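Local structure of catalase (Pseudomonas syringae, 1M7S) at residues A[70-75]-A[315-320]; A[204-209]-A[257-262]. The protein decomposes hydrogen peroxide into water and oxygen with the aid of a heme cofactor, protecting cells from the toxic effects of the peroxide. All blocks are in the same frame, centred on the assembly; numbering follows the deposited sequence.

Contact 1: residues A[70-75]-A[315-320]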
loop_
_atom_site.group_PDB
_atom_site.type_symbol
_atom_site.label_atom_id
_atom_site.label_comp_id
_atom_site.label_asym_id
_atom_site.label_seq_id
_atom_site.Cartn_x
_atom_site.Cartn_y
_atom_site.Cartn_z
ATOM N N ASP A 70 23.074 32.896 22.202
ATOM C CA ASP A 70 22.724 32.764 23.598
ATOM C C ASP A 70 21.513 31.855 23.814
ATOM O O ASP A 70 21.352 31.152 24.818
ATOM C CB ASP A 70 22.455 34.205 24.087
ATOM C CG ASP A 70 21.960 35.123 22.969
ATOM O OD1 ASP A 70 22.735 35.698 22.130
ATOM O OD2 ASP A 70 20.719 35.298 22.845
ATOM N N LEU A 71 20.597 31.815 22.838
ATOM C CA LEU A 71 19.421 30.969 22.878
ATOM C C LEU A 71 19.625 29.664 22.103
ATOM O O LEU A 71 19.208 28.597 22.595
ATOM C CB LEU A 71 18.230 31.703 22.223
ATOM C CG LEU A 71 17.890 33.108 22.745
ATOM C CD1 LEU A 71 16.524 33.529 22.213
ATOM C CD2 LEU A 71 17.954 33.224 24.260
ATOM N N SER A 72 20.200 29.732 20.911
ATOM C CA SER A 72 20.301 28.503 20.097
ATOM C C SER A 72 21.601 28.432 19.320
ATOM O O SER A 72 22.055 29.433 18.788
ATOM C CB SER A 72 19.087 28.455 19.137
ATOM O OG SER A 72 19.095 27.258 18.358
ATOM N N LYS A 73 22.123 27.239 19.246
ATOM C CA LYS A 73 23.297 26.967 18.406
ATOM C C LYS A 73 22.900 26.720 16.951
ATOM O O LYS A 73 23.778 26.510 16.085
ATOM C CB LYS A 73 24.088 25.833 18.984
ATOM C CG LYS A 73 23.410 24.462 18.942
ATOM C CD LYS A 73 24.206 23.488 19.798
ATOM C CE LYS A 73 23.460 22.180 19.951
ATOM N NZ LYS A 73 24.198 21.152 20.716
ATOM N N ALA A 74 21.615 26.643 16.603
ATOM C CA ALA A 74 21.278 26.295 15.213
ATOM C C ALA A 74 21.714 27.315 14.177
ATOM O O ALA A 74 21.410 28.498 14.289
ATOM C CB ALA A 74 19.786 26.000 15.071
ATOM N N THR A 75 22.347 26.824 13.101
ATOM C CA THR A 75 22.805 27.688 12.005
ATOM C C THR A 75 21.763 28.532 11.327
ATOM O O THR A 75 22.018 29.671 10.878
ATOM C CB THR A 75 23.539 26.815 10.925
ATOM O OG1 THR A 75 24.539 26.068 11.618
ATOM C CG2 THR A 75 24.239 27.673 9.880
ATOM N N PRO A 315 20.068 20.255 15.612
ATOM C CA PRO A 315 20.744 20.490 16.891
ATOM C C PRO A 315 20.548 21.945 17.251
ATOM O O PRO A 315 20.743 22.835 16.417
ATOM C CB PRO A 315 22.214 20.088 16.653
ATOM C CG PRO A 315 22.034 19.013 15.574
ATOM C CD PRO A 315 20.982 19.628 14.642
ATOM N N GLY A 316 20.081 22.243 18.453
ATOM C CA GLY A 316 19.792 23.608 18.869
ATOM C C GLY A 316 18.288 23.861 19.003
ATOM O O GLY A 316 17.876 24.914 19.467
ATOM N N ILE A 317 17.475 22.919 18.516
ATOM C CA ILE A 317 16.018 23.141 18.547
ATOM C C ILE A 317 15.402 21.826 18.978
ATOM O O ILE A 317 15.718 20.781 18.396
ATOM C CB ILE A 317 15.422 23.525 17.179
ATOM C CG1 ILE A 317 16.130 24.691 16.520
ATOM C CG2 ILE A 317 13.931 23.806 17.406
ATOM C CD1 ILE A 317 15.675 25.246 15.194
ATOM N N GLU A 318 14.594 21.852 20.022
ATOM C CA GLU A 318 13.989 20.592 20.499
ATOM C C GLU A 318 12.533 20.941 20.879
ATOM O O GLU A 318 12.173 22.082 21.151
ATOM C CB GLU A 318 14.721 20.098 21.753
ATOM C CG GLU A 318 16.167 19.672 21.681
ATOM C CD GLU A 318 16.852 19.135 22.910
ATOM O OE1 GLU A 318 16.239 18.911 23.990
ATOM O OE2 GLU A 318 18.096 18.899 22.867
ATOM N N PRO A 319 11.723 19.915 21.017
ATOM C CA PRO A 319 10.373 20.024 21.553
ATOM C C PRO A 319 10.384 20.327 23.059
ATOM O O PRO A 319 11.289 19.908 23.796
ATOM C CB PRO A 319 9.707 18.664 21.324
ATOM C CG PRO A 319 10.881 17.750 21.224
ATOM C CD PRO A 319 12.136 18.510 20.802
ATOM N N SER A 320 9.425 21.149 23.481
ATOM C CA SER A 320 9.254 21.412 24.916
ATOM C C SER A 320 8.341 20.294 25.436
ATOM O O SER A 320 7.915 19.432 24.643
ATOM C CB SER A 320 8.580 22.771 25.105
ATOM O OG SER A 320 7.224 22.593 24.639
#

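Contact 2: residues A[204-209]-A[257-262]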
loop_
_atom_site.group_PDB
_atom_site.type_symbol
_atom_site.label_atom_id
_atom_site.label_comp_id
_atom_site.label_asym_id
_atom_site.label_seq_id
_atom_site.Cartn_x
_atom_site.Cartn_y
_atom_site.Cartn_z
ATOM N N GLU A 204 22.543 24.952 27.680
ATOM C CA GLU A 204 21.519 25.655 28.430
ATOM C C GLU A 204 20.257 25.811 27.569
ATOM O O GLU A 204 20.412 25.941 26.378
ATOM C CB GLU A 204 21.955 27.055 28.843
ATOM C CG GLU A 204 23.221 26.944 29.707
ATOM C CD GLU A 204 23.924 28.283 29.776
ATOM O OE1 GLU A 204 24.820 28.430 30.656
ATOM O OE2 GLU A 204 23.602 29.183 28.969
ATOM N N VAL A 205 19.118 25.809 28.233
ATOM C CA VAL A 205 17.841 25.807 27.493
ATOM C C VAL A 205 17.035 27.052 27.723
ATOM O O VAL A 205 17.021 27.650 28.798
ATOM C CB VAL A 205 17.187 24.529 28.103
ATOM C CG1 VAL A 205 15.695 24.588 28.161
ATOM C CG2 VAL A 205 17.689 23.297 27.321
ATOM N N HIS A 206 16.234 27.493 26.750
ATOM C CA HIS A 206 15.301 28.572 26.864
ATOM C C HIS A 206 13.984 28.096 26.163
ATOM O O HIS A 206 14.120 27.315 25.242
ATOM C CB HIS A 206 15.671 29.889 26.215
ATOM C CG HIS A 206 16.765 30.639 26.924
ATOM N ND1 HIS A 206 18.078 30.196 26.817
ATOM C CD2 HIS A 206 16.759 31.744 27.682
ATOM C CE1 HIS A 206 18.864 31.019 27.515
ATOM N NE2 HIS A 206 18.096 31.962 28.031
ATOM N N TYR A 207 12.848 28.528 26.700
ATOM C CA TYR A 207 11.582 28.171 26.046
ATOM C C TYR A 207 11.182 29.340 25.162
ATOM O O TYR A 207 11.116 30.501 25.601
ATOM C CB TYR A 207 10.511 27.860 27.112
ATOM C CG TYR A 207 10.779 26.530 27.789
ATOM C CD1 TYR A 207 11.431 26.463 29.033
ATOM C CD2 TYR A 207 10.425 25.338 27.181
ATOM C CE1 TYR A 207 11.675 25.245 29.623
ATOM C CE2 TYR A 207 10.661 24.109 27.777
ATOM C CZ TYR A 207 11.314 24.063 29.001
ATOM O OH TYR A 207 11.580 22.863 29.624
ATOM N N VAL A 208 10.852 29.059 23.908
ATOM C CA VAL A 208 10.554 30.172 22.992
ATOM C C VAL A 208 9.279 29.947 22.197
ATOM O O VAL A 208 9.058 28.835 21.696
ATOM C CB VAL A 208 11.744 30.209 21.978
ATOM C CG1 VAL A 208 11.508 31.267 20.942
ATOM C CG2 VAL A 208 13.091 30.463 22.668
ATOM N N LYS A 209 8.507 31.003 22.018
ATOM C CA LYS A 209 7.372 30.977 21.114
ATOM C C LYS A 209 7.758 31.732 19.830
ATOM O O LYS A 209 8.485 32.722 19.855
ATOM C CB LYS A 209 6.167 31.602 21.764
ATOM C CG LYS A 209 5.505 30.582 22.697
ATOM C CD LYS A 209 4.161 31.209 23.105
ATOM C CE LYS A 209 3.448 30.202 23.998
ATOM N NZ LYS A 209 2.091 29.914 23.548
ATOM N N VAL A 257 10.519 36.166 18.277
ATOM C CA VAL A 257 10.530 35.180 19.368
ATOM C C VAL A 257 10.163 35.811 20.714
ATOM O O VAL A 257 10.416 37.002 20.936
ATOM C CB VAL A 257 11.801 34.363 19.555
ATOM C CG1 VAL A 257 12.031 33.447 18.334
ATOM C CG2 VAL A 257 13.052 35.208 19.836
ATOM N N GLN A 258 9.502 35.024 21.586
ATOM C CA GLN A 258 9.185 35.382 22.961
ATOM C C GLN A 258 9.973 34.375 23.782
ATOM O O GLN A 258 9.979 33.181 23.413
ATOM C CB GLN A 258 7.711 35.297 23.415
ATOM C CG GLN A 258 6.873 36.449 22.905
ATOM C CD GLN A 258 5.423 36.150 23.291
ATOM O OE1 GLN A 258 4.915 35.142 22.776
ATOM N NE2 GLN A 258 4.798 36.972 24.112
ATOM N N VAL A 259 10.753 34.826 24.757
ATOM C CA VAL A 259 11.681 33.938 25.445
ATOM C C VAL A 259 11.471 33.866 26.933
ATOM O O VAL A 259 11.323 34.959 27.503
ATOM C CB VAL A 259 13.134 34.477 25.203
ATOM C CG1 VAL A 259 14.249 33.671 25.828
ATOM C CG2 VAL A 259 13.430 34.589 23.717
ATOM N N LEU A 260 11.451 32.664 27.487
ATOM C CA LEU A 260 11.382 32.477 28.929
ATOM C C LEU A 260 12.397 31.419 29.353
ATOM O O LEU A 260 12.692 30.422 28.664
ATOM C CB LEU A 260 10.020 32.014 29.439
ATOM C CG LEU A 260 8.826 32.957 29.362
ATOM C CD1 LEU A 260 7.531 32.249 29.751
ATOM C CD2 LEU A 260 9.011 34.156 30.263
ATOM N N LYS A 261 13.054 31.663 30.509
ATOM C CA LYS A 261 13.958 30.692 31.097
ATOM C C LYS A 261 13.116 29.644 31.846
ATOM O O LYS A 261 12.030 29.887 32.366
ATOM C CB LYS A 261 14.874 31.397 32.112
ATOM C CG LYS A 261 15.713 32.529 31.571
ATOM C CD LYS A 261 16.751 32.955 32.597
ATOM C CE LYS A 261 16.793 34.474 32.728
ATOM N NZ LYS A 261 17.557 35.052 31.580
ATOM N N PRO A 262 13.636 28.430 31.976
ATOM C CA PRO A 262 13.033 27.290 32.633
ATOM C C PRO A 262 12.561 27.576 34.052
ATOM O O PRO A 262 11.433 27.277 34.455
ATOM C CB PRO A 262 14.101 26.168 32.595
ATOM C CG PRO A 262 14.824 26.550 31.312
ATOM C CD PRO A 262 14.938 28.065 31.375
#

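Contact 1: residues A[70-75]-A[315-320]
The peptide group joining P315 to G316 is the flat surface on which K73 rests: CE of the lysine sits over one face, 3.7 Å from G316 N, while A74 CB meets the group near its edge, 3.6 Å from P315 O. K73 gets there because its CG lies between the backbone N and the carbonyl carbon (chi1 68°), and the extended chain then passes CE across the peptide; NZ continues to K389 O. K73 CG itself comes within 3.7 Å of G316 CA, a close approach made possible by the missing side chain of glycine. The next flat group, the carbonyl of G316, takes a hydrogen bond from S72 OG (2.9 Å), the hydroxyl standing above the carbonyl plane, 42° out of it. S72 OG in turn accepts the backbone N-H of A74 at 3.1 Å, nearly straight at 168°, so two bonds grip this buried hydroxyl. A74 CB also packs on I317 CG1 at 4.1 Å. K73 and G316 both share backbone bonds with V199, placing the loop beside strand 196-199. The S72-to-A74 bond defines an ST turn, which here docks the loop 70-75 against the entry to strand 317-319 of the catalase barrel domain.

Contact 2: residues A[204-209]-A[257-262]
Strands 205-209 and 257-260 run antiparallel, their axes approaching to 4.6 Å, with an angle of 152° between their directions. Y207 with L260 and K209 with Q258 are hydrogen-bonded pairs, each closed by two reciprocal N-H to O bonds; Y207 N to L260 O, at 2.7 Å, is the shortest of the four. Between them V208 and V259 form a non-hydrogen-bonded pair, and V208 CA makes a CA-H contact with Q258 O at 3.1 Å. These strands are neighbours in the antiparallel beta barrel of the catalase fold, and the excursion between them carries helices 223-232 and 236-246. Beyond the Y207-L260 pair, P262 lays its ring against two side chains: its CG touches both V205 CG1 and Y207 CE1, at 3.8 Å each, and its CA lies in the plane of the tyrosine ring at its edge. On the face of V208 and V259, V208 CG1 stands anti to its backbone N (chi1 177°), pressed tightly to 3.4 Å from V257 CB. H206 brings CD2 obliquely to V259 CG1 at 3.7 Å. On the face of Y207 and L260, the aliphatic chain of K209 crosses Q258, with K209 CB 3.9 Å from Q258 OE1. Both polar ends find partners beyond the pair, W279 being common to them: K209 NZ bonds K277 O and V193 O and K209 makes a cation-pi contact with W279, while Q258 NE2 reaches V282 O and W279 O.

Strand 196-199 is common to both contacts: V199 bonds the backbones of K73 and G316 in contact 1, while L198 and Y196 bond H206 and V208 in contact 2. Contact 1 is small and buried, a loop joined to its partner by a single hydrogen bond, from a side-chain hydroxyl, and by packing; contact 2 is larger and partly buried, held by regular backbone pairing between two strands. Contact 2 lies nested within the chain closed by contact 1, and the two meet directly. L71 CD1 packs on V259 CG2 at 3.6 Å, and S320 CB approaches Y207 CE2 equally closely. Contact 1 also borders another chain, P315 packing on V11 of the second subunit, whereas no other chain touches contact 2.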